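Local atomic coordinates of MGS-M4 (Unidentified, PDB entry 4Q3M), a protein that probably reduces carbonyl compounds, as an oxidoreductase of the aldo-keto reductase family with a TIM-barrel fold, though its substrate is unknown. Residues Y28-A33 with E235-N240; A33-G38 with K59-P64. One frame throughout, in Å; residues are numbered along the deposited sequence.

Contact 1 (Y28-A33 with E235-N240); sequences YNAVKA and ERIVQN
Ala33 and Ile237 face each other across two helices, and their CA atoms, 7.5 Å apart, are the nearest backbone pair. No hydrogen bond spans the two segments. The contact is apolar and rests on one branched side chain set against two alanines. Ile237 does the reaching. Its CG1 branch stands anti to the carbonyl carbon (chi1 -61°) and the chain is then extended (chi2 176°), which carries CD1 out to the partner helix. This methyl settles against Ala30, near its O, CA and CB alike. It lies 4.2 Å from Ala30 CB and 3.9 Å from Ala30 O, so it touches the backbone as well as the methyl group. Ala33, one turn further along, adds a looser touch: its CB is 4.4 Å from Ile237 CD1. With alanine at both positions, the isoleucine tip comes up to the backbone of the helix. Elsewhere, Ile237 O accepts a hydrogen bond from the OH of Tyr39. Val31 turns away from this contact and packs on Val54 and Ala57 of helix 51-59. Helix 26-37 therefore lies between helix 51-59 and helix 234-241 in the outer layer of the barrel. Asn240 and Arg236 continue the packing onto helix 212-222 through Pro213.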
loop_
_atom_site.group_PDB
_atom_site.type_symbol
_atom_site.label_atom_id
_atom_site.label_comp_id
_atom_site.label_asym_id
_atom_site.label_seq_id
_atom_site.Cartn_x
_atom_site.Cartn_y
_atom_site.Cartn_z
ATOM N N TYR A 28 -5.312 23.854 -20.782
ATOM C CA TYR A 28 -5.611 24.039 -22.197
ATOM C C TYR A 28 -4.335 24.100 -23.032
ATOM O O TYR A 28 -4.209 23.403 -24.039
ATOM C CB TYR A 28 -6.439 25.310 -22.408
ATOM C CG TYR A 28 -6.585 25.717 -23.858
ATOM C CD1 TYR A 28 -7.559 25.145 -24.666
ATOM C CD2 TYR A 28 -5.751 26.678 -24.418
ATOM C CE1 TYR A 28 -7.694 25.514 -25.991
ATOM C CE2 TYR A 28 -5.879 27.052 -25.742
ATOM C CZ TYR A 28 -6.852 26.467 -26.524
ATOM O OH TYR A 28 -6.984 26.837 -27.843
ATOM N N ASN A 29 -3.398 24.942 -22.607
ATOM C CA ASN A 29 -2.140 25.117 -23.323
ATOM C C ASN A 29 -1.313 23.839 -23.366
ATOM O O ASN A 29 -0.726 23.506 -24.394
ATOM C CB ASN A 29 -1.318 26.241 -22.690
ATOM C CG ASN A 29 -1.922 27.610 -22.926
ATOM O OD1 ASN A 29 -2.603 27.838 -23.925
ATOM N ND2 ASN A 29 -1.674 28.533 -22.003
ATOM N N ALA A 30 -1.273 23.127 -22.243
ATOM C CA ALA A 30 -0.478 21.910 -22.126
ATOM C C ALA A 30 -0.932 20.835 -23.108
ATOM O O ALA A 30 -0.106 20.176 -23.740
ATOM C CB ALA A 30 -0.535 21.380 -20.701
ATOM N N VAL A 31 -2.245 20.666 -23.231
ATOM C CA VAL A 31 -2.814 19.656 -24.117
ATOM C C VAL A 31 -2.389 19.869 -25.568
ATOM O O VAL A 31 -1.928 18.938 -26.229
ATOM C CB VAL A 31 -4.356 19.640 -24.039
ATOM C CG1 VAL A 31 -4.942 18.799 -25.163
ATOM C CG2 VAL A 31 -4.811 19.115 -22.687
ATOM N N LYS A 32 -2.532 21.097 -26.057
ATOM C CA LYS A 32 -2.178 21.406 -27.438
ATOM C C LYS A 32 -0.669 21.387 -27.652
ATOM O O LYS A 32 -0.190 20.915 -28.684
ATOM C CB LYS A 32 -2.743 22.763 -27.852
ATOM C CG LYS A 32 -2.466 23.115 -29.301
ATOM C CD LYS A 32 -3.754 23.314 -30.072
ATOM C CE LYS A 32 -4.604 24.394 -29.433
ATOM N NZ LYS A 32 -5.806 24.693 -30.248
ATOM N N ALA A 33 0.078 21.901 -26.678
ATOM C CA ALA A 33 1.536 21.868 -26.735
ATOM C C ALA A 33 2.023 20.426 -26.819
ATOM O O ALA A 33 3.087 20.147 -27.370
ATOM C CB ALA A 33 2.137 22.566 -25.526
ATOM N N GLU A 235 8.356 22.674 -22.804
ATOM C CA GLU A 235 9.652 22.067 -23.093
ATOM C C GLU A 235 9.737 20.636 -22.575
ATOM O O GLU A 235 10.091 19.720 -23.317
ATOM C CB GLU A 235 10.787 22.899 -22.493
ATOM C CG GLU A 235 12.104 22.144 -22.396
ATOM C CD GLU A 235 13.308 23.024 -22.664
ATOM O OE1 GLU A 235 13.368 24.139 -22.104
ATOM O OE2 GLU A 235 14.195 22.598 -23.434
ATOM N N ARG A 236 9.411 20.449 -21.299
ATOM C CA ARG A 236 9.497 19.132 -20.683
ATOM C C ARG A 236 8.464 18.177 -21.272
ATOM O O ARG A 236 8.653 16.962 -21.256
ATOM C CB ARG A 236 9.322 19.233 -19.166
ATOM C CG ARG A 236 10.464 18.604 -18.385
ATOM C CD ARG A 236 10.157 18.518 -16.902
ATOM N NE ARG A 236 11.214 17.821 -16.175
ATOM C CZ ARG A 236 11.128 17.449 -14.902
ATOM N NH1 ARG A 236 10.028 17.704 -14.208
ATOM N NH2 ARG A 236 12.142 16.818 -14.324
ATOM N N ILE A 237 7.374 18.733 -21.792
ATOM C CA ILE A 237 6.364 17.938 -22.480
ATOM C C ILE A 237 6.962 17.299 -23.730
ATOM O O ILE A 237 6.707 16.132 -24.029
ATOM C CB ILE A 237 5.139 18.790 -22.871
ATOM C CG1 ILE A 237 4.479 19.381 -21.624
ATOM C CG2 ILE A 237 4.135 17.960 -23.648
ATOM C CD1 ILE A 237 3.322 20.308 -21.926
ATOM N N VAL A 238 7.769 18.073 -24.448
ATOM C CA VAL A 238 8.451 17.582 -25.640
ATOM C C VAL A 238 9.537 16.580 -25.264
ATOM O O VAL A 238 9.702 15.550 -25.923
ATOM C CB VAL A 238 9.074 18.739 -26.449
ATOM C CG1 VAL A 238 9.820 18.205 -27.662
ATOM C CG2 VAL A 238 7.998 19.726 -26.874
ATOM N N GLN A 239 10.274 16.884 -24.199
ATOM C CA GLN A 239 11.324 15.998 -23.710
ATOM C C GLN A 239 10.750 14.654 -23.275
ATOM O O GLN A 239 11.289 13.601 -23.613
ATOM C CB GLN A 239 12.077 16.644 -22.545
ATOM C CG GLN A 239 12.862 17.887 -22.922
ATOM C CD GLN A 239 13.634 18.462 -21.750
ATOM O OE1 GLN A 239 13.502 18.000 -20.617
ATOM N NE2 GLN A 239 14.445 19.479 -22.019
ATOM N N ASN A 240 9.648 14.700 -22.534
ATOM C CA ASN A 240 8.992 13.489 -22.056
ATOM C C ASN A 240 8.459 12.626 -23.195
ATOM O O ASN A 240 8.194 11.439 -23.010
ATOM C CB ASN A 240 7.852 13.845 -21.099
ATOM C CG ASN A 240 8.352 14.338 -19.755
ATOM O OD1 ASN A 240 9.532 14.645 -19.593
ATOM N ND2 ASN A 240 7.451 14.418 -18.782
#

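Contact 2 (A33-G38 with K59-P64)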
loop_
_atom_site.group_PDB
_atom_site.type_symbol
_atom_site.label_atom_id
_atom_site.label_comp_id
_atom_site.label_asym_id
_atom_site.label_seq_id
_atom_site.Cartn_x
_atom_site.Cartn_y
_atom_site.Cartn_z
ATOM N N ALA A 33 0.078 21.901 -26.678
ATOM C CA ALA A 33 1.536 21.868 -26.735
ATOM C C ALA A 33 2.023 20.426 -26.819
ATOM O O ALA A 33 3.087 20.147 -27.370
ATOM C CB ALA A 33 2.137 22.566 -25.526
ATOM N N ALA A 34 1.226 19.516 -26.268
ATOM C CA ALA A 34 1.507 18.091 -26.344
ATOM C C ALA A 34 1.027 17.513 -27.674
ATOM O O ALA A 34 1.753 16.772 -28.335
ATOM C CB ALA A 34 0.854 17.361 -25.184
ATOM N N LEU A 35 -0.199 17.860 -28.059
ATOM C CA LEU A 35 -0.785 17.370 -29.303
ATOM C C LEU A 35 0.051 17.772 -30.516
ATOM O O LEU A 35 0.219 16.987 -31.450
ATOM C CB LEU A 35 -2.219 17.884 -29.460
ATOM C CG LEU A 35 -3.293 17.184 -28.624
ATOM C CD1 LEU A 35 -4.634 17.884 -28.774
ATOM C CD2 LEU A 35 -3.409 15.719 -29.015
ATOM N N GLU A 36 0.572 18.995 -30.495
ATOM C CA GLU A 36 1.451 19.466 -31.559
ATOM C C GLU A 36 2.785 18.728 -31.520
ATOM O O GLU A 36 3.416 18.511 -32.553
ATOM C CB GLU A 36 1.683 20.975 -31.443
ATOM C CG GLU A 36 0.443 21.822 -31.678
ATOM C CD GLU A 36 0.694 23.296 -31.433
ATOM O OE1 GLU A 36 -0.230 24.105 -31.660
ATOM O OE2 GLU A 36 1.817 23.648 -31.012
ATOM N N GLY A 37 3.203 18.343 -30.319
ATOM C CA GLY A 37 4.466 17.655 -30.130
ATOM C C GLY A 37 4.452 16.220 -30.621
ATOM O O GLY A 37 5.504 15.630 -30.866
ATOM N N GLY A 38 3.258 15.653 -30.762
ATOM C CA GLY A 38 3.120 14.297 -31.259
ATOM C C GLY A 38 2.255 13.408 -30.387
ATOM O O GLY A 38 1.994 12.255 -30.736
ATOM N N LYS A 59 -10.528 20.046 -29.798
ATOM C CA LYS A 59 -11.286 20.549 -30.941
ATOM C C LYS A 59 -10.455 21.481 -31.817
ATOM O O LYS A 59 -10.390 21.310 -33.035
ATOM C CB LYS A 59 -12.546 21.284 -30.475
ATOM C CG LYS A 59 -13.691 20.382 -30.047
ATOM C CD LYS A 59 -15.006 21.151 -30.042
ATOM C CE LYS A 59 -16.136 20.323 -29.452
ATOM N NZ LYS A 59 -16.294 19.017 -30.149
ATOM N N ASP A 60 -9.816 22.462 -31.190
ATOM C CA ASP A 60 -9.114 23.516 -31.916
ATOM C C ASP A 60 -7.766 23.069 -32.481
ATOM O O ASP A 60 -7.072 23.850 -33.131
ATOM C CB ASP A 60 -8.907 24.728 -31.003
ATOM C CG ASP A 60 -10.212 25.378 -30.589
ATOM O OD1 ASP A 60 -11.224 25.193 -31.296
ATOM O OD2 ASP A 60 -10.224 26.077 -29.553
ATOM N N SER A 61 -7.400 21.814 -32.241
ATOM C CA SER A 61 -6.099 21.305 -32.667
ATOM C C SER A 61 -6.079 20.906 -34.141
ATOM O O SER A 61 -5.015 20.629 -34.698
ATOM C CB SER A 61 -5.691 20.107 -31.808
ATOM O OG SER A 61 -6.535 18.995 -32.053
ATOM N N ASN A 62 -7.258 20.877 -34.760
ATOM C CA ASN A 62 -7.421 20.431 -36.145
ATOM C C ASN A 62 -6.911 19.008 -36.365
ATOM O O ASN A 62 -6.509 18.646 -37.470
ATOM C CB ASN A 62 -6.720 21.391 -37.112
ATOM C CG ASN A 62 -7.280 22.797 -37.048
ATOM O OD1 ASN A 62 -8.380 23.018 -36.543
ATOM N ND2 ASN A 62 -6.524 23.759 -37.567
ATOM N N ILE A 63 -6.930 18.210 -35.303
ATOM C CA ILE A 63 -6.542 16.807 -35.381
ATOM C C ILE A 63 -7.771 15.925 -35.199
ATOM O O ILE A 63 -8.502 16.080 -34.220
ATOM C CB ILE A 63 -5.480 16.449 -34.319
ATOM C CG1 ILE A 63 -4.198 17.249 -34.556
ATOM C CG2 ILE A 63 -5.186 14.957 -34.333
ATOM C CD1 ILE A 63 -3.079 16.907 -33.596
ATOM N N PRO A 64 -8.007 15.007 -36.152
ATOM C CA PRO A 64 -9.161 14.100 -36.149
ATOM C C PRO A 64 -9.378 13.406 -34.804
ATOM O O PRO A 64 -8.432 12.883 -34.215
ATOM C CB PRO A 64 -8.804 13.085 -37.236
ATOM C CG PRO A 64 -7.967 13.858 -38.188
ATOM C CD PRO A 64 -7.162 14.810 -37.345
HETATM O O HOH W 1 -2.019 22.173 -33.875
#
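A Schellman motif ends helix 26-37, and Leu35 in its last turn packs against the loop that leaves helix 51-59. No hydrogen bond joins the two segments directly; methyl groups rest against carbon and oxygen atoms. Leu35 CD1 lies 3.9 Å from both CB and OG of Ser61, so the methyl rests along the serine side chain. Ile63 reaches Leu35 nearer the backbone. With chi1 at -63°, CG1 lies beside the backbone N of Ile63, and the extended end delivers CD1 to 3.9 Å from Leu35 O and 4.3 Å from Leu35 CB. The hydroxyl of Ser61 is turned to its own chain: OG is hydrogen-bonded to Ile58 O and receives a weak bond from Ile63 N at 3.4 Å. A water adds a weak bridge, donating to Glu36 OE1 and to Ser61 O at long distances. Leu35 and Ile63 both also touch Ile68, just ahead of strand 69-74.

Gly38 is the C-prime residue, with positive phi (129°). Gly38 N makes a weak bond to Leu35 O, while Tyr39 N bonds to Ala34 O. Lys59 to Asn62 form a type I beta turn, after which the chain heads for the next strand. Both segments lie where a barrel helix gives way to the loop into the next strand, as in the (beta/alpha)8 fold of aldo-keto reductases.

After the hairpin of strands 3-5 and 11-13 and strand 17-18, the chain enters helix 26-37, which serves both contacts. Ala33 lies in the segments of both but touches across only contact 1. Contact 2 closes a short loop. It runs through strand 41-43 and helix 51-59 and returns at residues 59-64, before strand 69-74. Contact 1 closes a far longer loop, which takes in most of the barrel and ends at helix 234-241, after the eighth strand. The short loop lies within the long one. The two contacts touch: Ile237 CG2 packs on Ala34 CB, and Lys32 NZ probably makes a weak hydrogen bond to Asp60 O. Together they tie helix 26-37 to the loop after helix 51-59 and to helix 234-241.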